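Local coordinates for protein prolyl oligopeptidase (Novosphingobium capsulatum, PDB 1YR2) that probably cleaves oligopeptides on the carboxyl side of proline and, far less readily, of alanine, as a serine endopeptidase of the prolyl oligopeptidase family, at residues A[221-227]-A[243-249]; A[641-647]-A[672-678]; A[138-144]-A[446-450]. One frame throughout, in Å; residues are numbered along the deposited sequence.

Contact 1: residues A[221-227]-A[243-249]; sequences ALLYSRF and QTVWLHR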
loop_
_atom_site.group_PDB
_atom_site.type_symbol
_atom_site.label_atom_id
_atom_site.label_comp_id
_atom_site.label_asym_id
_atom_site.label_seq_id
_atom_site.Cartn_x
_atom_site.Cartn_y
_atom_site.Cartn_z
ATOM N N ALA A 221 30.612 6.946 -17.314
ATOM C CA ALA A 221 29.653 7.791 -18.011
ATOM C C ALA A 221 28.258 7.434 -17.519
ATOM O O ALA A 221 28.005 6.278 -17.159
ATOM C CB ALA A 221 29.739 7.616 -19.526
ATOM N N LEU A 222 27.371 8.416 -17.565
ATOM C CA LEU A 222 26.031 8.322 -16.989
ATOM C C LEU A 222 25.008 8.899 -17.960
ATOM O O LEU A 222 25.181 10.020 -18.436
ATOM C CB LEU A 222 25.982 9.137 -15.694
ATOM C CG LEU A 222 24.683 8.913 -14.908
ATOM C CD1 LEU A 222 24.744 7.678 -14.039
ATOM C CD2 LEU A 222 24.316 10.092 -14.067
ATOM N N LEU A 223 23.986 8.113 -18.278
ATOM C CA LEU A 223 22.816 8.594 -19.019
ATOM C C LEU A 223 21.761 9.163 -18.078
ATOM O O LEU A 223 21.472 8.587 -17.021
ATOM C CB LEU A 223 22.150 7.439 -19.781
ATOM C CG LEU A 223 22.922 6.847 -20.933
ATOM C CD1 LEU A 223 22.382 5.467 -21.285
ATOM C CD2 LEU A 223 22.853 7.730 -22.142
ATOM N N TYR A 224 21.179 10.279 -18.489
ATOM C CA TYR A 224 20.201 10.986 -17.694
ATOM C C TYR A 224 19.272 11.771 -18.626
ATOM O O TYR A 224 19.541 11.939 -19.814
ATOM C CB TYR A 224 20.902 11.932 -16.700
ATOM C CG TYR A 224 21.621 13.118 -17.334
ATOM C CD1 TYR A 224 22.911 12.985 -17.881
ATOM C CD2 TYR A 224 21.028 14.368 -17.386
ATOM C CE1 TYR A 224 23.538 14.055 -18.467
ATOM C CE2 TYR A 224 21.646 15.442 -18.009
ATOM C CZ TYR A 224 22.934 15.288 -18.497
ATOM O OH TYR A 224 23.562 16.380 -19.047
ATOM N N SER A 225 18.159 12.219 -18.083
ATOM C CA SER A 225 17.228 13.040 -18.828
ATOM C C SER A 225 17.151 14.429 -18.225
ATOM O O SER A 225 17.278 14.602 -17.013
ATOM C CB SER A 225 15.843 12.393 -18.824
ATOM O OG SER A 225 15.915 11.073 -19.376
ATOM N N ARG A 226 17.000 15.422 -19.097
ATOM C CA ARG A 226 16.979 16.811 -18.711
ATOM C C ARG A 226 16.066 17.628 -19.652
ATOM O O ARG A 226 15.618 17.130 -20.677
ATOM C CB ARG A 226 18.368 17.409 -18.733
ATOM C CG ARG A 226 19.061 17.431 -20.105
ATOM C CD ARG A 226 20.288 18.376 -20.142
ATOM N NE ARG A 226 19.791 19.743 -20.120
ATOM C CZ ARG A 226 20.543 20.840 -19.984
ATOM N NH1 ARG A 226 21.866 20.734 -19.924
ATOM N NH2 ARG A 226 19.945 22.040 -19.940
ATOM N N PHE A 227 15.850 18.875 -19.266
ATOM C CA PHE A 227 15.085 19.853 -20.026
ATOM C C PHE A 227 15.952 21.077 -20.282
ATOM O O PHE A 227 16.976 21.249 -19.657
ATOM C CB PHE A 227 13.840 20.304 -19.270
ATOM C CG PHE A 227 12.826 19.218 -19.086
ATOM C CD1 PHE A 227 12.980 18.249 -18.091
ATOM C CD2 PHE A 227 11.708 19.167 -19.894
ATOM C CE1 PHE A 227 12.026 17.210 -17.918
ATOM C CE2 PHE A 227 10.786 18.155 -19.738
ATOM C CZ PHE A 227 10.960 17.159 -18.725
ATOM N N GLN A 243 11.787 16.983 -23.188
ATOM C CA GLN A 243 12.739 16.244 -22.410
ATOM C C GLN A 243 13.719 15.475 -23.336
ATOM O O GLN A 243 13.332 14.901 -24.372
ATOM C CB GLN A 243 12.020 15.266 -21.488
ATOM C CG GLN A 243 12.991 14.549 -20.538
ATOM C CD GLN A 243 12.293 13.633 -19.524
ATOM O OE1 GLN A 243 11.394 12.862 -19.888
ATOM N NE2 GLN A 243 12.695 13.750 -18.233
ATOM N N THR A 244 14.989 15.496 -23.000
ATOM C CA THR A 244 16.028 14.847 -23.828
ATOM C C THR A 244 16.986 13.993 -22.992
ATOM O O THR A 244 17.230 14.300 -21.849
ATOM C CB THR A 244 16.798 15.866 -24.695
ATOM O OG1 THR A 244 17.350 16.883 -23.864
ATOM C CG2 THR A 244 15.864 16.624 -25.580
ATOM N N VAL A 245 17.454 12.898 -23.575
ATOM C CA VAL A 245 18.400 11.980 -22.943
ATOM C C VAL A 245 19.802 12.389 -23.407
ATOM O O VAL A 245 19.994 12.590 -24.594
ATOM C CB VAL A 245 18.106 10.531 -23.316
ATOM C CG1 VAL A 245 19.117 9.576 -22.625
ATOM C CG2 VAL A 245 16.732 10.168 -22.943
ATOM N N TRP A 246 20.710 12.585 -22.446
ATOM C CA TRP A 246 22.121 12.936 -22.648
ATOM C C TRP A 246 23.056 11.971 -21.928
ATOM O O TRP A 246 22.636 11.254 -20.999
ATOM C CB TRP A 246 22.391 14.325 -22.110
ATOM C CG TRP A 246 21.663 15.410 -22.772
ATOM C CD1 TRP A 246 20.305 15.694 -22.699
ATOM C CD2 TRP A 246 22.227 16.413 -23.631
ATOM N NE1 TRP A 246 20.017 16.804 -23.461
ATOM C CE2 TRP A 246 21.173 17.280 -24.021
ATOM C CE3 TRP A 246 23.540 16.676 -24.107
ATOM C CZ2 TRP A 246 21.379 18.377 -24.870
ATOM C CZ3 TRP A 246 23.739 17.750 -24.935
ATOM C CH2 TRP A 246 22.662 18.596 -25.319
ATOM N N LEU A 247 24.332 12.013 -22.333
ATOM C CA LEU A 247 25.399 11.192 -21.764
ATOM C C LEU A 247 26.406 12.156 -21.167
ATOM O O LEU A 247 26.942 13.035 -21.853
ATOM C CB LEU A 247 26.070 10.303 -22.808
ATOM C CG LEU A 247 27.201 9.392 -22.342
ATOM C CD1 LEU A 247 26.606 8.306 -21.432
ATOM C CD2 LEU A 247 27.931 8.781 -23.514
ATOM N N HIS A 248 26.673 11.982 -19.884
ATOM C CA HIS A 248 27.727 12.726 -19.231
ATOM C C HIS A 248 28.973 11.860 -19.054
ATOM O O HIS A 248 28.905 10.779 -18.445
ATOM C CB HIS A 248 27.291 13.229 -17.852
ATOM C CG HIS A 248 28.378 13.942 -17.120
ATOM N ND1 HIS A 248 28.929 15.110 -17.588
ATOM C CD2 HIS A 248 29.058 13.630 -15.981
ATOM C CE1 HIS A 248 29.876 15.514 -16.753
ATOM N NE2 HIS A 248 29.987 14.626 -15.781
ATOM N N ARG A 249 30.115 12.385 -19.485
ATOM C CA ARG A 249 31.407 11.717 -19.230
ATOM C C ARG A 249 32.112 12.267 -18.004
ATOM O O ARG A 249 32.262 13.456 -17.834
ATOM C CB ARG A 249 32.290 11.770 -20.479
ATOM C CG ARG A 249 31.731 10.840 -21.594
ATOM C CD ARG A 249 32.613 10.807 -22.834
ATOM N NE ARG A 249 32.087 9.923 -23.872
ATOM C CZ ARG A 249 31.297 10.319 -24.856
ATOM N NH1 ARG A 249 30.901 11.588 -24.967
ATOM N NH2 ARG A 249 30.905 9.433 -25.740
#
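Strands 221-226 and 244-249 run antiparallel, their axes 4.6 Å apart at closest approach and 155° between directions, and three hydrogen-bonded pairs account for the main-chain polar groups between them. Leu222 N donates to His248 O (3.0 Å) and His248 N returns to Leu222 O (2.9 Å); Tyr224 N reaches Trp246 O (3.1 Å) and Trp246 N reaches Tyr224 O (3.0 Å); Arg226 N meets Thr244 O (3.0 Å) and Thr244 N meets Arg226 O (2.9 Å). The non-hydrogen-bonded residues turn their peptide groups outward: Leu223 pairs with Ala215, and Val245 and Leu247 with strand 258-261. On the face carrying Tyr224, Arg226, Trp246 and His248, CD of Arg226 lies 3.9 Å from the centroid of the five-membered ring of Trp246, a CH-pi contact. The Arg226 guanidinium donates through NE (3.2 Å) and NH2 (3.1 Å) to Phe227 O, while Trp246 NE1 donates to Thr244 OG1 at 2.7 Å. Tyr224 OH and His248 ND1 share the carboxylate of Asp257, and His248 NE2 bonds to Asp204. The other face is apolar where Leu223 CD2 meets Leu247 CD1 at 3.9 Å; further along it, Ser225 OG bonds to His271 O on the next sheet. Gln243 OE1 accepts from His271 N and NE2 donates to Phe211 O. The two strands are the middle pair of a four-stranded antiparallel sheet, one blade of the seven-bladed beta-propeller of prolyl oligopeptidases.

Contact 2: residues A[641-647]-A[672-678]; sequences VRSGVDY and ALQTAAI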
loop_
_atom_site.group_PDB
_atom_site.type_symbol
_atom_site.label_atom_id
_atom_site.label_comp_id
_atom_site.label_asym_id
_atom_site.label_seq_id
_atom_site.Cartn_x
_atom_site.Cartn_y
_atom_site.Cartn_z
ATOM N N VAL A 641 -31.300 3.609 10.150
ATOM C CA VAL A 641 -31.254 3.266 11.576
ATOM C C VAL A 641 -32.641 2.727 12.018
ATOM O O VAL A 641 -33.669 3.334 11.725
ATOM C CB VAL A 641 -30.813 4.497 12.413
ATOM C CG1 VAL A 641 -30.708 4.176 13.897
ATOM C CG2 VAL A 641 -29.502 4.994 11.962
ATOM N N ARG A 642 -32.651 1.604 12.733
ATOM C CA ARG A 642 -33.880 0.862 13.071
ATOM C C ARG A 642 -34.222 0.908 14.532
ATOM O O ARG A 642 -33.596 0.205 15.355
ATOM C CB ARG A 642 -33.715 -0.609 12.730
ATOM C CG ARG A 642 -33.390 -0.855 11.286
ATOM C CD ARG A 642 -32.726 -2.163 11.086
ATOM N NE ARG A 642 -33.545 -3.218 11.644
ATOM C CZ ARG A 642 -33.143 -4.478 11.807
ATOM N NH1 ARG A 642 -31.906 -4.862 11.478
ATOM N NH2 ARG A 642 -33.990 -5.355 12.333
ATOM N N SER A 643 -35.241 1.654 14.908
ATOM C CA SER A 643 -35.561 1.676 16.332
ATOM C C SER A 643 -36.225 0.378 16.783
ATOM O O SER A 643 -36.794 -0.383 15.999
ATOM C CB SER A 643 -36.346 2.928 16.703
ATOM O OG SER A 643 -37.575 2.911 15.997
ATOM N N GLY A 644 -36.076 0.107 18.062
ATOM C CA GLY A 644 -36.580 -1.092 18.681
ATOM C C GLY A 644 -35.626 -2.268 18.706
ATOM O O GLY A 644 -35.972 -3.303 19.217
ATOM N N VAL A 645 -34.422 -2.090 18.165
ATOM C CA VAL A 645 -33.467 -3.167 17.986
ATOM C C VAL A 645 -32.205 -2.746 18.738
ATOM O O VAL A 645 -31.787 -1.621 18.572
ATOM C CB VAL A 645 -33.221 -3.280 16.448
ATOM C CG1 VAL A 645 -32.031 -4.056 16.123
ATOM C CG2 VAL A 645 -34.491 -3.901 15.772
ATOM N N ASP A 646 -31.604 -3.628 19.538
ATOM C CA ASP A 646 -30.343 -3.318 20.213
ATOM C C ASP A 646 -29.146 -3.296 19.223
ATOM O O ASP A 646 -28.844 -4.287 18.544
ATOM C CB ASP A 646 -30.038 -4.298 21.350
ATOM C CG ASP A 646 -30.991 -4.140 22.564
ATOM O OD1 ASP A 646 -31.592 -3.068 22.807
ATOM O OD2 ASP A 646 -31.170 -5.070 23.347
ATOM N N TYR A 647 -28.466 -2.159 19.182
ATOM C CA TYR A 647 -27.331 -1.953 18.309
ATOM C C TYR A 647 -26.052 -2.279 19.074
ATOM O O TYR A 647 -26.000 -2.194 20.295
ATOM C CB TYR A 647 -27.285 -0.484 17.814
ATOM C CG TYR A 647 -28.017 -0.267 16.482
ATOM C CD1 TYR A 647 -29.309 -0.783 16.260
ATOM C CD2 TYR A 647 -27.416 0.404 15.449
ATOM C CE1 TYR A 647 -29.958 -0.588 15.067
ATOM C CE2 TYR A 647 -28.076 0.593 14.211
ATOM C CZ TYR A 647 -29.338 0.133 14.056
ATOM O OH TYR A 647 -29.935 0.285 12.837
ATOM N N ALA A 672 -28.490 10.638 14.630
ATOM C CA ALA A 672 -29.512 9.662 14.379
ATOM C C ALA A 672 -29.435 8.490 15.347
ATOM O O ALA A 672 -30.477 8.115 15.945
ATOM C CB ALA A 672 -29.483 9.141 12.888
ATOM N N LEU A 673 -28.229 7.928 15.533
ATOM C CA LEU A 673 -28.046 6.825 16.478
ATOM C C LEU A 673 -28.399 7.228 17.921
ATOM O O LEU A 673 -29.006 6.441 18.625
ATOM C CB LEU A 673 -26.566 6.375 16.521
ATOM C CG LEU A 673 -25.962 5.740 15.289
ATOM C CD1 LEU A 673 -24.530 5.456 15.518
ATOM C CD2 LEU A 673 -26.676 4.435 14.918
ATOM N N GLN A 674 -27.971 8.416 18.369
ATOM C CA GLN A 674 -28.186 8.847 19.760
ATOM C C GLN A 674 -29.672 9.167 20.008
ATOM O O GLN A 674 -30.177 8.967 21.089
ATOM C CB GLN A 674 -27.345 10.058 20.139
ATOM C CG GLN A 674 -25.874 9.738 20.359
ATOM C CD GLN A 674 -25.010 10.923 20.657
ATOM O OE1 GLN A 674 -25.483 12.094 20.695
ATOM N NE2 GLN A 674 -23.691 10.643 20.837
ATOM N N THR A 675 -30.363 9.619 18.967
ATOM C CA THR A 675 -31.794 9.880 19.027
ATOM C C THR A 675 -32.673 8.622 18.952
ATOM O O THR A 675 -33.784 8.621 19.476
ATOM C CB THR A 675 -32.158 10.781 17.890
ATOM O OG1 THR A 675 -31.415 11.995 18.033
ATOM C CG2 THR A 675 -33.691 11.182 17.916
ATOM N N ALA A 676 -32.214 7.583 18.264
ATOM C CA ALA A 676 -32.988 6.368 18.089
ATOM C C ALA A 676 -33.058 5.533 19.352
ATOM O O ALA A 676 -32.212 5.632 20.202
ATOM C CB ALA A 676 -32.433 5.509 16.939
ATOM N N ALA A 677 -34.087 4.686 19.424
ATOM C CA ALA A 677 -34.249 3.698 20.496
ATOM C C ALA A 677 -33.558 2.359 20.152
ATOM O O ALA A 677 -34.188 1.430 19.645
ATOM C CB ALA A 677 -35.747 3.493 20.740
ATOM N N ILE A 678 -32.250 2.296 20.386
ATOM C CA ILE A 678 -31.413 1.200 19.882
ATOM C C ILE A 678 -30.558 0.606 20.997
ATOM O O ILE A 678 -29.426 0.129 20.790
ATOM C CB ILE A 678 -30.555 1.646 18.675
ATOM C CG1 ILE A 678 -29.751 2.917 18.978
ATOM C CG2 ILE A 678 -31.474 1.809 17.445
ATOM C CD1 ILE A 678 -28.777 3.262 17.896
HETATM O O HOH W 1 -27.388 -0.892 22.333
#
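Ile678 and Val641 form the apolar centre. CG2 of Ile678 sits 3.6 Å from CD1 of Tyr647 and 4.3 Å from CG1 of Val641, and its CD1 lies over the face of the Tyr647 ring, 4.3 Å from the centroid, as a CH-pi contact. Val641 also reaches the end of helix 664-675, with CG1 3.7 Å from Ala676 CB and CG2 4.1 Å from Leu673 CD2. His683 of strand 683-687 lines the same cluster. In the alpha/beta-hydrolase domain this joins the loop leading into strand 649-654 to the C-terminal end of the helix that follows that strand, next to the edge strand 683-687 of the central sheet. Farther out the backbones take over. A type II turn runs from Arg642 to Val645, with Gly644 at phi 91°, where a side chain would clash with the preceding carbonyl; Gly644 N donates to Ala677 O at 2.8 Å. Tyr647 N donates to Ile678 O at 3.0 Å, and a water bridges Ile678 O and Tyr647 O, 2.8 Å from each. Tyr647 OH accepts from Arg642 N (3.0 Å) and is also hydrogen-bonded to Asn586 of helix 576-587.

Contact 3: residues A[138-144]-A[446-450]; sequences RPADAPV and PWEPV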
loop_
_atom_site.group_PDB
_atom_site.type_symbol
_atom_site.label_atom_id
_atom_site.label_comp_id
_atom_site.label_asym_id
_atom_site.label_seq_id
_atom_site.Cartn_x
_atom_site.Cartn_y
_atom_site.Cartn_z
ATOM N N ARG A 138 29.523 -1.381 2.180
ATOM C CA ARG A 138 30.535 -2.208 2.841
ATOM C C ARG A 138 31.114 -3.215 1.852
ATOM O O ARG A 138 30.570 -3.360 0.766
ATOM C CB ARG A 138 29.932 -2.885 4.066
ATOM C CG ARG A 138 28.975 -4.043 3.737
ATOM C CD ARG A 138 28.330 -4.682 5.021
ATOM N NE ARG A 138 27.408 -5.744 4.617
ATOM C CZ ARG A 138 26.331 -6.082 5.261
ATOM N NH1 ARG A 138 26.029 -5.514 6.411
ATOM N NH2 ARG A 138 25.567 -7.037 4.796
ATOM N N PRO A 139 32.221 -3.884 2.151
ATOM C CA PRO A 139 32.706 -4.908 1.214
ATOM C C PRO A 139 31.665 -6.013 0.973
ATOM O O PRO A 139 30.955 -6.419 1.899
ATOM C CB PRO A 139 33.980 -5.449 1.897
ATOM C CG PRO A 139 34.410 -4.283 2.799
ATOM C CD PRO A 139 33.099 -3.757 3.337
ATOM N N ALA A 140 31.610 -6.505 -0.258
ATOM C CA ALA A 140 30.615 -7.483 -0.676
ATOM C C ALA A 140 30.725 -8.761 0.109
ATOM O O ALA A 140 29.728 -9.423 0.304
ATOM C CB ALA A 140 30.733 -7.786 -2.177
ATOM N N ASP A 141 31.918 -9.098 0.547
ATOM C CA ASP A 141 32.174 -10.275 1.367
ATOM C C ASP A 141 32.142 -10.019 2.899
ATOM O O ASP A 141 32.531 -10.889 3.668
ATOM C CB ASP A 141 33.559 -10.806 1.004
ATOM C CG ASP A 141 34.665 -9.827 1.402
ATOM O OD1 ASP A 141 34.808 -8.779 0.719
ATOM O OD2 ASP A 141 35.410 -9.989 2.386
ATOM N N ALA A 142 31.717 -8.839 3.354
ATOM C CA ALA A 142 31.631 -8.592 4.800
ATOM C C ALA A 142 30.507 -9.440 5.337
ATOM O O ALA A 142 29.497 -9.572 4.673
ATOM C CB ALA A 142 31.329 -7.150 5.101
ATOM N N PRO A 143 30.653 -9.986 6.535
ATOM C CA PRO A 143 29.571 -10.805 7.128
ATOM C C PRO A 143 28.254 -10.028 7.232
ATOM O O PRO A 143 28.248 -8.831 7.524
ATOM C CB PRO A 143 30.116 -11.150 8.539
ATOM C CG PRO A 143 31.619 -10.972 8.448
ATOM C CD PRO A 143 31.869 -9.957 7.394
ATOM N N VAL A 144 27.147 -10.691 6.942
ATOM C CA VAL A 144 25.835 -10.106 7.219
ATOM C C VAL A 144 25.774 -9.714 8.682
ATOM O O VAL A 144 26.156 -10.503 9.561
ATOM C CB VAL A 144 24.735 -11.120 6.875
ATOM C CG1 VAL A 144 23.359 -10.610 7.306
ATOM C CG2 VAL A 144 24.768 -11.428 5.381
ATOM N N PRO A 446 16.699 -15.396 5.821
ATOM C CA PRO A 446 16.956 -14.063 6.405
ATOM C C PRO A 446 18.233 -13.398 5.930
ATOM O O PRO A 446 19.236 -14.054 5.708
ATOM C CB PRO A 446 16.998 -14.353 7.922
ATOM C CG PRO A 446 16.242 -15.628 8.051
ATOM C CD PRO A 446 16.567 -16.454 6.835
ATOM N N TRP A 447 18.199 -12.074 5.780
ATOM C CA TRP A 447 19.383 -11.295 5.497
ATOM C C TRP A 447 19.753 -10.538 6.782
ATOM O O TRP A 447 19.959 -11.155 7.824
ATOM C CB TRP A 447 19.126 -10.391 4.274
ATOM C CG TRP A 447 20.352 -9.696 3.787
ATOM C CD1 TRP A 447 21.552 -10.292 3.442
ATOM C CD2 TRP A 447 20.558 -8.274 3.626
ATOM N NE1 TRP A 447 22.467 -9.332 3.095
ATOM C CE2 TRP A 447 21.897 -8.091 3.208
ATOM C CE3 TRP A 447 19.747 -7.143 3.781
ATOM C CZ2 TRP A 447 22.435 -6.823 2.937
ATOM C CZ3 TRP A 447 20.267 -5.877 3.533
ATOM C CH2 TRP A 447 21.621 -5.732 3.119
ATOM N N GLU A 448 19.860 -9.229 6.750
ATOM C CA GLU A 448 20.185 -8.487 7.942
ATOM C C GLU A 448 19.162 -8.682 9.021
ATOM O O GLU A 448 17.951 -8.503 8.787
ATOM C CB GLU A 448 20.309 -6.998 7.668
ATOM C CG GLU A 448 21.563 -6.663 6.868
ATOM C CD GLU A 448 22.810 -6.707 7.689
ATOM O OE1 GLU A 448 22.766 -6.371 8.892
ATOM O OE2 GLU A 448 23.837 -7.063 7.099
ATOM N N PRO A 449 19.604 -9.001 10.221
ATOM C CA PRO A 449 18.662 -8.963 11.358
ATOM C C PRO A 449 18.058 -7.572 11.574
ATOM O O PRO A 449 18.731 -6.566 11.370
ATOM C CB PRO A 449 19.535 -9.327 12.533
ATOM C CG PRO A 449 20.670 -10.069 11.968
ATOM C CD PRO A 449 20.946 -9.464 10.624
ATOM N N VAL A 450 16.791 -7.533 11.979
ATOM C CA VAL A 450 16.068 -6.297 12.270
ATOM C C VAL A 450 15.547 -6.392 13.696
ATOM O O VAL A 450 14.885 -7.374 14.047
ATOM C CB VAL A 450 14.877 -6.120 11.283
ATOM C CG1 VAL A 450 13.956 -5.018 11.689
ATOM C CG2 VAL A 450 15.393 -5.791 9.891
#
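Val144, Glu448 and Trp447 give up the most surface here, and Arg138 pairs with the charge of Glu448. The guanidinium of Arg138 meets one carboxylate oxygen edge-on: NH1 lies 2.8 Å and NH2 2.9 Å from OE2 of Glu448, a salt bridge with both nitrogens donating. The same OE2 also accepts from Gly145 N, and Arg138 NH1 has a second acceptor in Thr146 O. These residues join the first and last blades of the beta-propeller: Arg138 lies next to the end of strand 134-139 of the first blade, whereas 446-450 follows strand 443-446, the outermost strand of the last, so the bridge spans the seam where the ring of blades closes. Beside it, Val144 CG1 approaches Trp447 O at 3.5 Å and Pro449 CD at 4.3 Å, while its CG2 lies 3.9 Å from Trp447 CD1. The indole comes within 3.6 Å of the arginine, CZ2 of Trp447 to NH2 of Arg138, and packs edge-to-face on Tyr422 of the last blade.

Along the chain, contact 1 is nested in the loop of some 300 residues closed by contact 3, and contact 2 follows both. Contacts 1 and 3 belong to the beta-propeller, centres about 34 Å apart: contact 1 joins neighbouring strands inside the third blade, whereas contact 3 links the first and last blades, bringing the ends of the propeller together. Contact 2 lies in the alpha/beta-hydrolase domain, across the chain's centre from both, about 66 Å from contact 1 and 59 Å from contact 3, centre to centre. None touches another, and each lies within one domain; none spans the interface between the two domains, whose relative motion is linked to catalysis and specificity in this enzyme.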